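Long-range contacts in lectin 2 (PDB 4TQM), which probably binds glycans ending in N-acetylglucosamine, which it holds in pockets around a seven-bladed beta-propeller: residues 360-365 with 373-378; 335-340 with 356-361; 157-162 with 207-212; 190-195 with 216-221. The protein carries 1 engineered substitution. All coordinates share one frame; numbering follows the deposited sequence.

Contact 1: 360-365 with 373-378; sequences ETLVSY and GPVKAL. With NAG (2-acetamido-2-deoxy-beta-D-glucopyranose), chain G.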
# COMPACT_ATOMS: atom_id res chain seq x y z
N GLU A 360 11.47 -13.82 14.64
CA GLU A 360 10.40 -14.64 14.07
C GLU A 360 9.23 -13.82 13.54
O GLU A 360 8.93 -12.74 14.05
CB GLU A 360 9.92 -15.71 15.06
CG GLU A 360 9.40 -15.16 16.38
CD GLU A 360 9.31 -16.24 17.45
OE1 GLU A 360 8.52 -16.08 18.40
OE2 GLU A 360 10.05 -17.24 17.35
N THR A 361 8.58 -14.35 12.51
CA THR A 361 7.36 -13.76 11.97
C THR A 361 6.17 -14.24 12.79
O THR A 361 5.85 -15.43 12.80
CB THR A 361 7.15 -14.14 10.49
OG1 THR A 361 8.26 -13.65 9.71
CG2 THR A 361 5.86 -13.53 9.96
N LEU A 362 5.53 -13.30 13.48
CA LEU A 362 4.47 -13.61 14.42
C LEU A 362 3.10 -13.21 13.87
O LEU A 362 2.99 -12.33 13.03
CB LEU A 362 4.73 -12.90 15.75
CG LEU A 362 6.01 -13.33 16.47
CD1 LEU A 362 6.45 -12.27 17.47
CD2 LEU A 362 5.79 -14.66 17.17
N VAL A 363 2.05 -13.86 14.37
CA VAL A 363 0.71 -13.65 13.85
C VAL A 363 -0.32 -13.58 14.96
O VAL A 363 -0.13 -14.13 16.04
CB VAL A 363 0.34 -14.79 12.86
CG1 VAL A 363 -0.09 -16.04 13.62
CG2 VAL A 363 -0.77 -14.34 11.93
N SER A 364 -1.41 -12.86 14.70
CA SER A 364 -2.57 -12.85 15.60
C SER A 364 -3.83 -12.86 14.75
O SER A 364 -4.03 -11.98 13.91
CB SER A 364 -2.55 -11.64 16.52
OG SER A 364 -3.69 -11.63 17.36
N TYR A 365 -4.69 -13.85 14.98
CA TYR A 365 -5.87 -14.02 14.15
C TYR A 365 -7.10 -13.29 14.68
O TYR A 365 -7.31 -13.21 15.89
CB TYR A 365 -6.17 -15.51 13.96
CG TYR A 365 -5.04 -16.27 13.30
CD1 TYR A 365 -4.78 -16.12 11.94
CD2 TYR A 365 -4.24 -17.14 14.03
CE1 TYR A 365 -3.75 -16.80 11.34
CE2 TYR A 365 -3.21 -17.83 13.43
CZ TYR A 365 -2.96 -17.66 12.08
OH TYR A 365 -1.93 -18.34 11.47
N GLY A 373 -6.77 -13.24 18.93
CA GLY A 373 -6.31 -14.35 19.75
C GLY A 373 -4.84 -14.25 20.10
O GLY A 373 -4.17 -13.29 19.73
N PRO A 374 -4.33 -15.27 20.81
CA PRO A 374 -2.93 -15.31 21.24
C PRO A 374 -1.98 -15.31 20.05
O PRO A 374 -2.31 -15.87 19.00
CB PRO A 374 -2.83 -16.64 22.00
CG PRO A 374 -3.95 -17.47 21.46
CD PRO A 374 -5.06 -16.50 21.18
N VAL A 375 -0.81 -14.69 20.21
CA VAL A 375 0.18 -14.61 19.15
C VAL A 375 0.84 -15.97 18.89
O VAL A 375 1.28 -16.64 19.82
CB VAL A 375 1.25 -13.55 19.48
CG1 VAL A 375 2.31 -13.51 18.40
CG2 VAL A 375 0.61 -12.18 19.65
N LYS A 376 0.91 -16.36 17.62
CA LYS A 376 1.61 -17.59 17.23
C LYS A 376 2.77 -17.27 16.29
O LYS A 376 2.71 -16.33 15.50
CB LYS A 376 0.65 -18.58 16.56
CG LYS A 376 -0.46 -19.09 17.48
CD LYS A 376 -1.38 -20.07 16.75
CE LYS A 376 -0.68 -21.38 16.41
NZ LYS A 376 -0.37 -22.20 17.61
N ALA A 377 3.84 -18.05 16.39
CA ALA A 377 5.00 -17.88 15.52
C ALA A 377 4.84 -18.71 14.25
O ALA A 377 4.77 -19.94 14.31
CB ALA A 377 6.28 -18.25 16.25
N LEU A 378 4.79 -18.03 13.11
CA LEU A 378 4.60 -18.70 11.83
C LEU A 378 5.89 -19.33 11.32
O LEU A 378 5.90 -20.48 10.87
CB LEU A 378 4.06 -17.72 10.79
CG LEU A 378 2.70 -18.06 10.16
CD1 LEU A 378 2.74 -19.44 9.52
CD2 LEU A 378 1.60 -17.99 11.19
C1 NAG G . 9.79 -10.39 20.83
C2 NAG G . 8.71 -9.93 19.86
C3 NAG G . 7.35 -9.97 20.56
C4 NAG G . 7.12 -11.35 21.16
C5 NAG G . 8.31 -11.81 21.99
C6 NAG G . 8.12 -13.25 22.47
C7 NAG G . 9.57 -8.50 18.13
C8 NAG G . 9.96 -7.11 17.71
N2 NAG G . 9.01 -8.62 19.34
O3 NAG G . 6.33 -9.67 19.65
O4 NAG G . 5.97 -11.33 21.97
O5 NAG G . 9.52 -11.70 21.26
O6 NAG G . 7.91 -14.10 21.36
O7 NAG G . 9.76 -9.46 17.39
O HOH W 1 -4.48 -15.75 17.39

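Contact 2: 335-340 with 356-361; sequences VSKHRR and FGEKET. With GAL (beta-D-galactopyranose), chain B; NAG (2-acetamido-2-deoxy-beta-D-glucopyranose), chain G.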
# COMPACT_ATOMS: atom_id res chain seq x y z
N VAL A 335 9.91 0.63 14.06
CA VAL A 335 9.60 0.86 12.65
C VAL A 335 10.82 0.64 11.76
O VAL A 335 10.70 0.18 10.62
CB VAL A 335 9.03 2.29 12.44
CG1 VAL A 335 8.93 2.64 10.97
CG2 VAL A 335 7.67 2.41 13.11
N SER A 336 12.00 0.95 12.29
CA SER A 336 13.24 0.88 11.51
C SER A 336 13.66 -0.55 11.17
O SER A 336 14.37 -0.76 10.18
CB SER A 336 14.37 1.59 12.27
OG SER A 336 14.64 0.94 13.50
N LYS A 337 13.24 -1.52 11.97
CA LYS A 337 13.74 -2.88 11.83
C LYS A 337 12.66 -3.91 11.50
O LYS A 337 12.93 -4.90 10.82
CB LYS A 337 14.49 -3.30 13.09
CG LYS A 337 15.68 -2.41 13.43
CD LYS A 337 16.26 -2.75 14.79
CE LYS A 337 16.63 -4.22 14.88
NZ LYS A 337 17.20 -4.57 16.21
N HIS A 338 11.44 -3.67 11.97
CA HIS A 338 10.37 -4.66 11.84
C HIS A 338 9.24 -4.18 10.94
O HIS A 338 9.05 -2.98 10.76
CB HIS A 338 9.82 -5.00 13.22
CG HIS A 338 10.88 -5.23 14.26
ND1 HIS A 338 11.09 -4.36 15.30
CD2 HIS A 338 11.78 -6.22 14.40
CE1 HIS A 338 12.09 -4.81 16.05
NE2 HIS A 338 12.52 -5.94 15.53
N ARG A 339 8.50 -5.12 10.36
CA ARG A 339 7.34 -4.76 9.54
C ARG A 339 6.05 -5.25 10.18
O ARG A 339 6.05 -6.24 10.89
CB ARG A 339 7.45 -5.33 8.13
CG ARG A 339 8.58 -4.78 7.29
CD ARG A 339 9.83 -5.62 7.44
NE ARG A 339 10.68 -5.55 6.26
CZ ARG A 339 11.75 -6.31 6.07
NH1 ARG A 339 12.10 -7.20 6.99
NH2 ARG A 339 12.46 -6.19 4.96
N ARG A 340 4.95 -4.55 9.94
CA ARG A 340 3.66 -4.98 10.47
C ARG A 340 2.55 -4.74 9.45
O ARG A 340 2.49 -3.68 8.83
CB ARG A 340 3.35 -4.27 11.80
CG ARG A 340 4.06 -4.88 13.00
CD ARG A 340 4.10 -3.91 14.18
NE ARG A 340 4.99 -2.78 13.91
CZ ARG A 340 5.31 -1.85 14.80
NH1 ARG A 340 4.80 -1.90 16.03
NH2 ARG A 340 6.12 -0.86 14.47
N PHE A 356 6.56 -9.01 10.97
CA PHE A 356 7.91 -9.47 10.70
C PHE A 356 8.84 -8.86 11.74
O PHE A 356 9.31 -7.73 11.57
CB PHE A 356 8.34 -9.04 9.30
CG PHE A 356 7.39 -9.49 8.22
CD1 PHE A 356 7.58 -10.70 7.58
CD2 PHE A 356 6.32 -8.69 7.84
CE1 PHE A 356 6.71 -11.12 6.59
CE2 PHE A 356 5.45 -9.11 6.84
CZ PHE A 356 5.65 -10.33 6.22
N GLY A 357 9.07 -9.62 12.81
CA GLY A 357 9.79 -9.13 13.97
C GLY A 357 11.28 -9.40 13.99
O GLY A 357 11.90 -9.58 12.94
N GLU A 358 11.85 -9.44 15.19
CA GLU A 358 13.30 -9.53 15.35
C GLU A 358 13.87 -10.89 14.96
O GLU A 358 14.84 -10.96 14.20
CB GLU A 358 13.69 -9.17 16.79
CG GLU A 358 15.19 -9.06 17.04
CD GLU A 358 15.82 -7.81 16.45
OE1 GLU A 358 15.08 -6.98 15.88
OE2 GLU A 358 17.05 -7.65 16.56
N LYS A 359 13.27 -11.96 15.47
CA LYS A 359 13.79 -13.31 15.21
C LYS A 359 12.73 -14.27 14.67
O LYS A 359 13.04 -15.40 14.29
CB LYS A 359 14.44 -13.90 16.46
CG LYS A 359 13.44 -14.47 17.45
CD LYS A 359 14.13 -15.23 18.57
CE LYS A 359 13.11 -15.94 19.46
NZ LYS A 359 12.10 -14.99 20.00
N GLU A 360 11.47 -13.82 14.64
CA GLU A 360 10.40 -14.64 14.07
C GLU A 360 9.23 -13.82 13.54
O GLU A 360 8.93 -12.74 14.05
CB GLU A 360 9.92 -15.71 15.06
CG GLU A 360 9.40 -15.16 16.38
CD GLU A 360 9.31 -16.24 17.45
OE1 GLU A 360 8.52 -16.08 18.40
OE2 GLU A 360 10.05 -17.24 17.35
N THR A 361 8.58 -14.35 12.51
CA THR A 361 7.36 -13.76 11.97
C THR A 361 6.17 -14.24 12.79
O THR A 361 5.85 -15.43 12.80
CB THR A 361 7.15 -14.14 10.49
OG1 THR A 361 8.26 -13.65 9.71
CG2 THR A 361 5.86 -13.53 9.96
C1 GAL B . 14.45 -9.20 21.08
C2 GAL B . 13.04 -9.15 20.49
C3 GAL B . 12.22 -10.35 20.94
C4 GAL B . 12.99 -11.66 20.82
C5 GAL B . 14.43 -11.53 21.31
C6 GAL B . 15.23 -12.79 20.98
O2 GAL B . 12.41 -7.97 20.92
O3 GAL B . 11.07 -10.42 20.14
O4 GAL B . 12.97 -12.09 19.48
O5 GAL B . 15.04 -10.42 20.69
O6 GAL B . 14.64 -13.90 21.62
C1 NAG G . 9.79 -10.39 20.83
C2 NAG G . 8.71 -9.93 19.86
C3 NAG G . 7.35 -9.97 20.56
C4 NAG G . 7.12 -11.35 21.16
C5 NAG G . 8.31 -11.81 21.99
C6 NAG G . 8.12 -13.25 22.47
C7 NAG G . 9.57 -8.50 18.13
C8 NAG G . 9.96 -7.11 17.71
N2 NAG G . 9.01 -8.62 19.34
O3 NAG G . 6.33 -9.67 19.65
O4 NAG G . 5.97 -11.33 21.97
O5 NAG G . 9.52 -11.70 21.26
O6 NAG G . 7.91 -14.10 21.36
O7 NAG G . 9.76 -9.46 17.39
O HOH W 2 11.90 -7.55 10.05

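Contact 3: 157-162 with 207-212; sequences LKDFGY and APAKSV. With NAG (2-acetamido-2-deoxy-beta-D-glucopyranose), chain D.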
# COMPACT_ATOMS: atom_id res chain seq x y z
N LEU A 157 -1.22 13.38 -18.25
CA LEU A 157 -1.70 14.49 -17.43
C LEU A 157 -0.53 15.32 -16.90
O LEU A 157 0.33 14.80 -16.18
CB LEU A 157 -2.55 13.99 -16.26
CG LEU A 157 -2.90 15.00 -15.16
CD1 LEU A 157 -3.67 16.18 -15.71
CD2 LEU A 157 -3.68 14.32 -14.04
N LYS A 158 -0.51 16.60 -17.24
CA LYS A 158 0.56 17.49 -16.81
C LYS A 158 0.31 18.04 -15.40
O LYS A 158 0.20 19.25 -15.21
CB LYS A 158 0.73 18.64 -17.81
CG LYS A 158 1.34 18.22 -19.14
CD LYS A 158 1.19 19.32 -20.18
CE LYS A 158 2.16 19.13 -21.34
NZ LYS A 158 2.04 17.78 -21.95
N ASP A 159 0.22 17.14 -14.43
CA ASP A 159 0.05 17.54 -13.03
C ASP A 159 0.50 16.40 -12.12
O ASP A 159 0.80 15.31 -12.60
CB ASP A 159 -1.40 17.92 -12.74
CG ASP A 159 -1.52 19.03 -11.70
OD1 ASP A 159 -0.63 19.14 -10.83
OD2 ASP A 159 -2.51 19.79 -11.75
N PHE A 160 0.54 16.66 -10.82
CA PHE A 160 0.99 15.69 -9.82
C PHE A 160 2.43 15.25 -10.08
O PHE A 160 2.83 14.14 -9.71
CB PHE A 160 0.06 14.47 -9.76
CG PHE A 160 -1.38 14.82 -9.53
CD1 PHE A 160 -1.83 15.18 -8.27
CD2 PHE A 160 -2.30 14.76 -10.57
CE1 PHE A 160 -3.16 15.49 -8.05
CE2 PHE A 160 -3.63 15.07 -10.36
CZ PHE A 160 -4.06 15.43 -9.10
N GLY A 161 3.20 16.11 -10.73
CA GLY A 161 4.58 15.81 -11.05
C GLY A 161 5.55 16.64 -10.24
O GLY A 161 5.17 17.66 -9.66
N TYR A 162 6.81 16.20 -10.19
CA TYR A 162 7.83 16.94 -9.47
C TYR A 162 7.98 18.34 -10.07
O TYR A 162 8.06 19.33 -9.34
CB TYR A 162 9.17 16.20 -9.52
CG TYR A 162 10.23 16.81 -8.62
CD1 TYR A 162 10.41 16.35 -7.32
CD2 TYR A 162 11.03 17.84 -9.07
CE1 TYR A 162 11.36 16.91 -6.50
CE2 TYR A 162 11.99 18.41 -8.26
CZ TYR A 162 12.16 17.94 -6.97
OH TYR A 162 13.11 18.50 -6.15
N ALA A 207 -8.33 13.22 -16.19
CA ALA A 207 -8.84 14.59 -16.32
C ALA A 207 -7.99 15.59 -15.53
O ALA A 207 -7.30 15.19 -14.59
CB ALA A 207 -10.29 14.65 -15.86
N PRO A 208 -8.04 16.88 -15.91
CA PRO A 208 -7.34 17.92 -15.14
C PRO A 208 -7.72 17.88 -13.67
O PRO A 208 -8.87 17.56 -13.34
CB PRO A 208 -7.83 19.21 -15.79
CG PRO A 208 -8.10 18.82 -17.20
CD PRO A 208 -8.65 17.42 -17.13
N ALA A 209 -6.78 18.19 -12.79
CA ALA A 209 -7.00 18.11 -11.35
C ALA A 209 -8.13 19.03 -10.87
O ALA A 209 -8.28 20.15 -11.36
CB ALA A 209 -5.71 18.40 -10.59
N LYS A 210 -8.91 18.55 -9.91
CA LYS A 210 -9.99 19.32 -9.32
C LYS A 210 -9.82 19.41 -7.81
O LYS A 210 -9.70 18.39 -7.13
CB LYS A 210 -11.35 18.67 -9.62
CG LYS A 210 -11.75 18.66 -11.08
CD LYS A 210 -13.15 18.09 -11.24
CE LYS A 210 -13.75 18.42 -12.60
NZ LYS A 210 -15.17 18.01 -12.68
N SER A 211 -9.81 20.64 -7.28
CA SER A 211 -9.76 20.85 -5.84
C SER A 211 -11.07 20.41 -5.20
O SER A 211 -12.13 20.95 -5.53
CB SER A 211 -9.51 22.33 -5.54
OG SER A 211 -9.64 22.59 -4.15
N VAL A 212 -11.01 19.44 -4.30
CA VAL A 212 -12.23 18.93 -3.68
C VAL A 212 -12.26 19.07 -2.17
O VAL A 212 -13.34 19.09 -1.58
CB VAL A 212 -12.52 17.46 -4.09
CG1 VAL A 212 -12.76 17.37 -5.58
CG2 VAL A 212 -11.38 16.55 -3.67
C1 NAG D . -1.06 23.83 -7.07
C2 NAG D . -1.02 22.30 -7.12
C3 NAG D . -1.12 21.85 -8.58
C4 NAG D . -2.35 22.48 -9.23
C5 NAG D . -2.35 23.99 -9.05
C6 NAG D . -3.64 24.59 -9.61
C7 NAG D . 0.25 21.34 -5.27
C8 NAG D . 1.49 20.60 -4.89
N2 NAG D . 0.20 21.81 -6.52
O3 NAG D . -1.22 20.45 -8.64
O4 NAG D . -2.36 22.16 -10.61
O5 NAG D . -2.22 24.33 -7.69
O6 NAG D . -3.77 25.93 -9.18
O7 NAG D . -0.66 21.50 -4.44
O HOH W 3 -4.79 19.36 -13.71

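Contact 4: 190-195 with 216-221; sequences FGDKHV and FCIDAG. With NAG (2-acetamido-2-deoxy-beta-D-glucopyranose), chain C; GAL (beta-D-galactopyranose), chain E; NAG (2-acetamido-2-deoxy-beta-D-glucopyranose), chain F; NAG (2-acetamido-2-deoxy-beta-D-glucopyranose), chain D.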
# COMPACT_ATOMS: atom_id res chain seq x y z
N PHE A 190 -2.94 14.86 -2.11
CA PHE A 190 -2.86 15.77 -0.98
C PHE A 190 -1.73 16.74 -1.24
O PHE A 190 -0.56 16.43 -0.99
CB PHE A 190 -2.61 14.98 0.31
CG PHE A 190 -3.69 13.99 0.65
CD1 PHE A 190 -4.64 14.29 1.61
CD2 PHE A 190 -3.77 12.76 0.00
CE1 PHE A 190 -5.64 13.39 1.93
CE2 PHE A 190 -4.77 11.85 0.31
CZ PHE A 190 -5.71 12.17 1.28
N GLY A 191 -2.08 17.91 -1.77
CA GLY A 191 -1.10 18.92 -2.13
C GLY A 191 -0.82 19.91 -1.01
O GLY A 191 -0.82 19.53 0.17
N ASP A 192 -0.57 21.16 -1.37
CA ASP A 192 -0.28 22.20 -0.38
C ASP A 192 -1.53 22.72 0.31
O ASP A 192 -1.62 22.71 1.53
CB ASP A 192 0.46 23.37 -1.04
CG ASP A 192 1.92 23.06 -1.31
OD1 ASP A 192 2.60 22.55 -0.40
OD2 ASP A 192 2.37 23.32 -2.44
N LYS A 193 -2.49 23.17 -0.49
CA LYS A 193 -3.66 23.85 0.07
C LYS A 193 -4.97 23.13 -0.21
O LYS A 193 -6.02 23.51 0.32
CB LYS A 193 -3.72 25.29 -0.46
CG LYS A 193 -2.57 26.16 0.01
CD LYS A 193 -2.62 27.56 -0.59
CE LYS A 193 -3.70 28.43 0.04
NZ LYS A 193 -5.06 28.19 -0.54
N HIS A 194 -4.91 22.07 -1.02
CA HIS A 194 -6.12 21.36 -1.42
C HIS A 194 -5.86 19.87 -1.63
O HIS A 194 -4.80 19.47 -2.13
CB HIS A 194 -6.69 21.93 -2.72
CG HIS A 194 -6.83 23.42 -2.73
ND1 HIS A 194 -7.89 24.08 -2.15
CD2 HIS A 194 -6.04 24.39 -3.27
CE1 HIS A 194 -7.75 25.38 -2.31
NE2 HIS A 194 -6.64 25.60 -2.99
N VAL A 195 -6.83 19.05 -1.25
CA VAL A 195 -6.90 17.68 -1.74
C VAL A 195 -7.57 17.78 -3.11
O VAL A 195 -8.71 18.28 -3.22
CB VAL A 195 -7.73 16.77 -0.83
CG1 VAL A 195 -7.93 15.41 -1.49
CG2 VAL A 195 -7.05 16.61 0.53
N PHE A 216 -6.60 18.44 5.18
CA PHE A 216 -5.71 17.27 5.04
C PHE A 216 -4.37 17.57 4.38
O PHE A 216 -3.70 16.66 3.88
CB PHE A 216 -6.40 16.13 4.28
CG PHE A 216 -7.55 15.51 5.02
CD1 PHE A 216 -7.35 14.87 6.24
CD2 PHE A 216 -8.83 15.54 4.49
CE1 PHE A 216 -8.41 14.30 6.92
CE2 PHE A 216 -9.89 14.97 5.17
CZ PHE A 216 -9.68 14.34 6.38
N CYS A 217 -3.97 18.84 4.37
CA CYS A 217 -2.75 19.22 3.65
C CYS A 217 -1.79 20.03 4.50
O CYS A 217 -2.15 20.55 5.56
CB CYS A 217 -3.11 20.00 2.37
SG CYS A 217 -4.07 19.04 1.18
N ILE A 218 -0.55 20.13 4.03
CA ILE A 218 0.49 20.81 4.79
C ILE A 218 0.15 22.28 5.08
O ILE A 218 0.47 22.79 6.15
CB ILE A 218 1.88 20.65 4.12
CG1 ILE A 218 3.00 21.15 5.05
CG2 ILE A 218 1.92 21.33 2.75
CD1 ILE A 218 4.38 20.78 4.59
N ASP A 219 -0.51 22.94 4.13
CA ASP A 219 -0.89 24.34 4.30
C ASP A 219 -2.40 24.52 4.42
O ASP A 219 -2.93 25.62 4.25
CB ASP A 219 -0.35 25.18 3.14
CG ASP A 219 1.17 25.16 3.06
OD1 ASP A 219 1.83 25.19 4.12
OD2 ASP A 219 1.71 25.11 1.93
N ALA A 220 -3.10 23.43 4.71
CA ALA A 220 -4.53 23.47 4.98
C ALA A 220 -4.85 22.49 6.10
O ALA A 220 -5.22 21.34 5.85
CB ALA A 220 -5.32 23.12 3.73
N GLY A 221 -4.68 22.94 7.34
CA GLY A 221 -4.90 22.10 8.50
C GLY A 221 -3.60 21.71 9.19
O GLY A 221 -3.63 21.12 10.27
C1 NAG C . 3.50 27.66 0.87
C2 NAG C . 2.42 28.67 0.48
C3 NAG C . 1.42 27.99 -0.45
C4 NAG C . 2.14 27.34 -1.63
C5 NAG C . 3.30 26.48 -1.16
C6 NAG C . 4.13 26.00 -2.35
C7 NAG C . 2.32 30.10 2.44
C8 NAG C . 2.65 31.41 1.80
N2 NAG C . 1.76 29.17 1.67
O1 NAG C . 4.44 28.25 1.74
O3 NAG C . 0.47 28.92 -0.94
O4 NAG C . 1.23 26.54 -2.34
O5 NAG C . 4.15 27.20 -0.28
O6 NAG C . 4.47 27.11 -3.15
O7 NAG C . 2.58 29.90 3.63
C1 GAL E . 0.79 26.79 -3.70
C2 GAL E . 0.36 25.39 -4.15
C3 GAL E . -0.47 25.47 -5.42
C4 GAL E . -1.59 26.51 -5.27
C5 GAL E . -1.04 27.82 -4.70
C6 GAL E . -2.15 28.84 -4.44
O2 GAL E . 1.51 24.60 -4.38
O3 GAL E . -1.05 24.21 -5.67
O4 GAL E . -2.58 26.01 -4.41
O5 GAL E . -0.37 27.56 -3.49
O6 GAL E . -2.61 29.37 -5.67
C1 NAG F . -6.76 20.85 13.16
C2 NAG F . -6.71 19.75 12.10
C3 NAG F . -7.48 20.18 10.85
C4 NAG F . -8.89 20.65 11.22
C5 NAG F . -8.87 21.66 12.36
C6 NAG F . -10.28 21.95 12.85
C7 NAG F . -4.72 18.34 12.22
C8 NAG F . -3.39 18.01 11.62
N2 NAG F . -5.33 19.44 11.77
O3 NAG F . -7.56 19.11 9.95
O4 NAG F . -9.51 21.23 10.10
O5 NAG F . -8.11 21.17 13.45
O6 NAG F . -10.24 22.85 13.94
O7 NAG F . -5.20 17.62 13.10
C1 NAG D . -1.06 23.83 -7.07
C2 NAG D . -1.02 22.30 -7.12
C3 NAG D . -1.12 21.85 -8.58
C4 NAG D . -2.35 22.48 -9.23
C5 NAG D . -2.35 23.99 -9.05
C6 NAG D . -3.64 24.59 -9.61
C7 NAG D . 0.25 21.34 -5.27
C8 NAG D . 1.49 20.60 -4.89
N2 NAG D . 0.20 21.81 -6.52
O3 NAG D . -1.22 20.45 -8.64
O4 NAG D . -2.36 22.16 -10.61
O5 NAG D . -2.22 24.33 -7.69
O6 NAG D . -3.77 25.93 -9.18
O7 NAG D . -0.66 21.50 -4.44
O HOH W 4 -0.15 17.97 2.13

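Contact 1: 360-365 with 373-378
Leu362 and Ala377 face one another as a non-hydrogen-bonded antiparallel pair in the outer beta hairpin of a four-stranded propeller blade, where strand 361-364 runs beside the outermost strand, 376-379. Next to them Val363 and Lys376 form a hydrogen-bonded pair: Val363 N donates to Lys376 O (2.8 Å) and Lys376 N returns a bond to Val363 O. Leu378 N continues the series to Thr361 O. At the turn end, where the segments near the intervening loop, the Ser364 hydroxyl bonds to Gly373 O (2.9 Å), and Gly373 N donates to Tyr365 O. A water bridges Tyr365 N, whose N-H it accepts, and Pro374 O, to which it donates.

Side chains pack on both faces. On one, Leu362 CB touches Val375 CG1 (3.6 Å), the two side chains crossing at about a right angle, while Leu362 CD2 and Glu360 OE1 lie against Ala377 CB. On the other, Val363 CG1 meets Leu378 CD2 (3.5 Å); chi1 of Val363 (79°) sets CG1 between backbone N and carbonyl carbon, while CG2 lies over one face of the Tyr365 ring, toward its rim. The Tyr365 hydroxyl approaches the same Leu378 methyl.

Farther out, backbone hydrogen bonds of Leu362 with Gly355 and of Ser364 with Ile353 tie the hairpin to strand 352-356, and Thr361 OG1 bonds to Asp381 O. The Leu362 face borders a sugar site: Leu362 CD1 lies 3.4 Å from O3 of the N-acetylglucosamine, and Glu360 OE1 3.6 Å from its O6.

Contact 2: 335-340 with 356-361
His338 NE2 donates to Glu358 OE1 (2.8 Å), using the anti lone pair of that oxygen, which lies somewhat out of the imidazole plane. Ring and carboxylate planes are 71° apart. The other nitrogen, ND1, takes the N-H of Thr334, which fixes the ring's rotation. Glu358 OE2 is met on its syn side by Lys337 NZ at 3.1 Å, a salt bridge with a weak second bond to OE1; Glu358 bends at chi2 (73°) to bring its carboxylate back to both donors.

The backbone ties strand 339-343 to strand 352-356 through a hydrogen-bonded antiparallel pair of this propeller blade: Arg339 N to Phe356 O (3.0 Å) and Phe356 N to Arg339 O. A water donates to Phe356 O and Lys337 O and accepts from Arg339 NH1, while Arg339 NH2 reaches Thr394. The side chains of the same pair also touch, Arg339 CB against Phe356 CD2, crossing at about a right angle.

Glu358 N binds the acetamide oxygen O7 of N-acetylglucosamine almost linearly (168°). The sugar's methyl C8 sits over the centre of the imidazole, 3.5 Å from His338 CE1, with Lys337 CB over the opposite face. Lys359 NZ bonds to O4 of the linked galactose. Polar and apolar halves of the acetamide thus both find partners, consistent with selection of N-acetylated sugar.

Contact 3: 157-162 with 207-212
Asp159 and Phe160 reach Ala209 CB through unlike torsions. Asp159 has chi1 at -147°, well off a staggered value, and this turns its carboxylate toward both the methyl and the sugar; Phe160, on a backbone with positive phi (59°), has CG anti to the carbonyl carbon (chi1 -54°), which carries CZ to the neighbouring segment. Phe160 CZ touches Ala209 CB at 3.7 Å, and Asp159 OD2 lies equally close to that methyl. Leu157 brings CD2 to 3.8 Å from Ala207 O and also meets the edge of the Phe160 ring in its plane.

The contact joins two consecutive propeller blades: the loop leaving strand 154-157 packs on the approach to strand 210-213, the outermost strand of the next sheet. No direct hydrogen bond crosses it; a water lies between Asp159 OD2 and Ala209 N. Phe160 and Gly161 form a G1 bulge opposite Ala164, and the Phe160 ring leans on Phe196 and Ser198 of that next blade.

Both carboxylate oxygens hold N-acetylglucosamine: its O3 donates to Asp159 OD1 and its O4 to OD2, each at 2.6 Å. OD1 also takes the Phe160 N-H (2.7 Å), on the anti side and out of the carboxylate plane, and a weak bond from Trp167. Such a two-pronged grip is consistent with recognition of the neighbouring hydroxyls O3 and O4, and the Phe160 N-H would probably help stabilise the charge.

Contact 4: 190-195 with 216-221
Asp192 O receives the N-H of Asp219 (2.8 Å, 143°), the one direct hydrogen bond between two loops that have no regular structure. Residues 217-220 make a type I turn, with Ala220 N bonded back to Cys217 O, and Phe216 with Cys217 forms a G1 bulge opposite Ala220. The other loop is tightened by Gly191 N to His194 O. A water sits between Gly191 O and Ile218 N.

Cys217 fills the space between the loops: its CB lies 3.2 Å from both Gly191 O and Asp192 O, while SG, anti to its carbonyl carbon, rests by His194 O and Val195 CG2. Phe190 and Phe216 run side by side, the Phe216 CB meeting the Phe190 ring at its edge, in plane, 3.7 Å from CD1. Asp192 and Asp219 also lie alongside each other, OD1 to OD2 3.6 Å, and Arg171 forms salt bridges to both; its charge probably offsets theirs. Asp192 OD2 accepts from O2 of galactose, at a modelled distance too short to be taken literally, and Asp192 N binds O7 of an N-acetylglucosamine at 3.1 Å. Gly221 O accepts from N2 of another, in a separate site.

Loop 190-195 joins strands 186-190 and 195-198 of one blade, while 216-221 leads from its outermost strand 210-213 to strand 230-233 of the next; Phe190, Val195 and Phe216 all pack on Ile243 of strand 242-246.

How the contacts relate
Contacts 1 and 2 lie in one blade and share Glu360 and Thr361: contact 1 pairs its outer two strands, contact 2 its inner two, about 12 Å apart centre to centre. Contacts 3 and 4, across the propeller from contact 1, cross along the chain and touch through a probable bond from Val212 N to Val195 O. All are partly buried; contact 1 has the most exposed residues, contact 4 the most buried ones. Contact 1 rests on backbone pairing, contact 2 on one backbone pair plus charged and imidazole side chains, contact 3 on apolar touches and water, contact 4 on loop packing. Contacts 2 and 4 offer a backbone N-H to an acetamide oxygen; contact 3 takes ring hydroxyls.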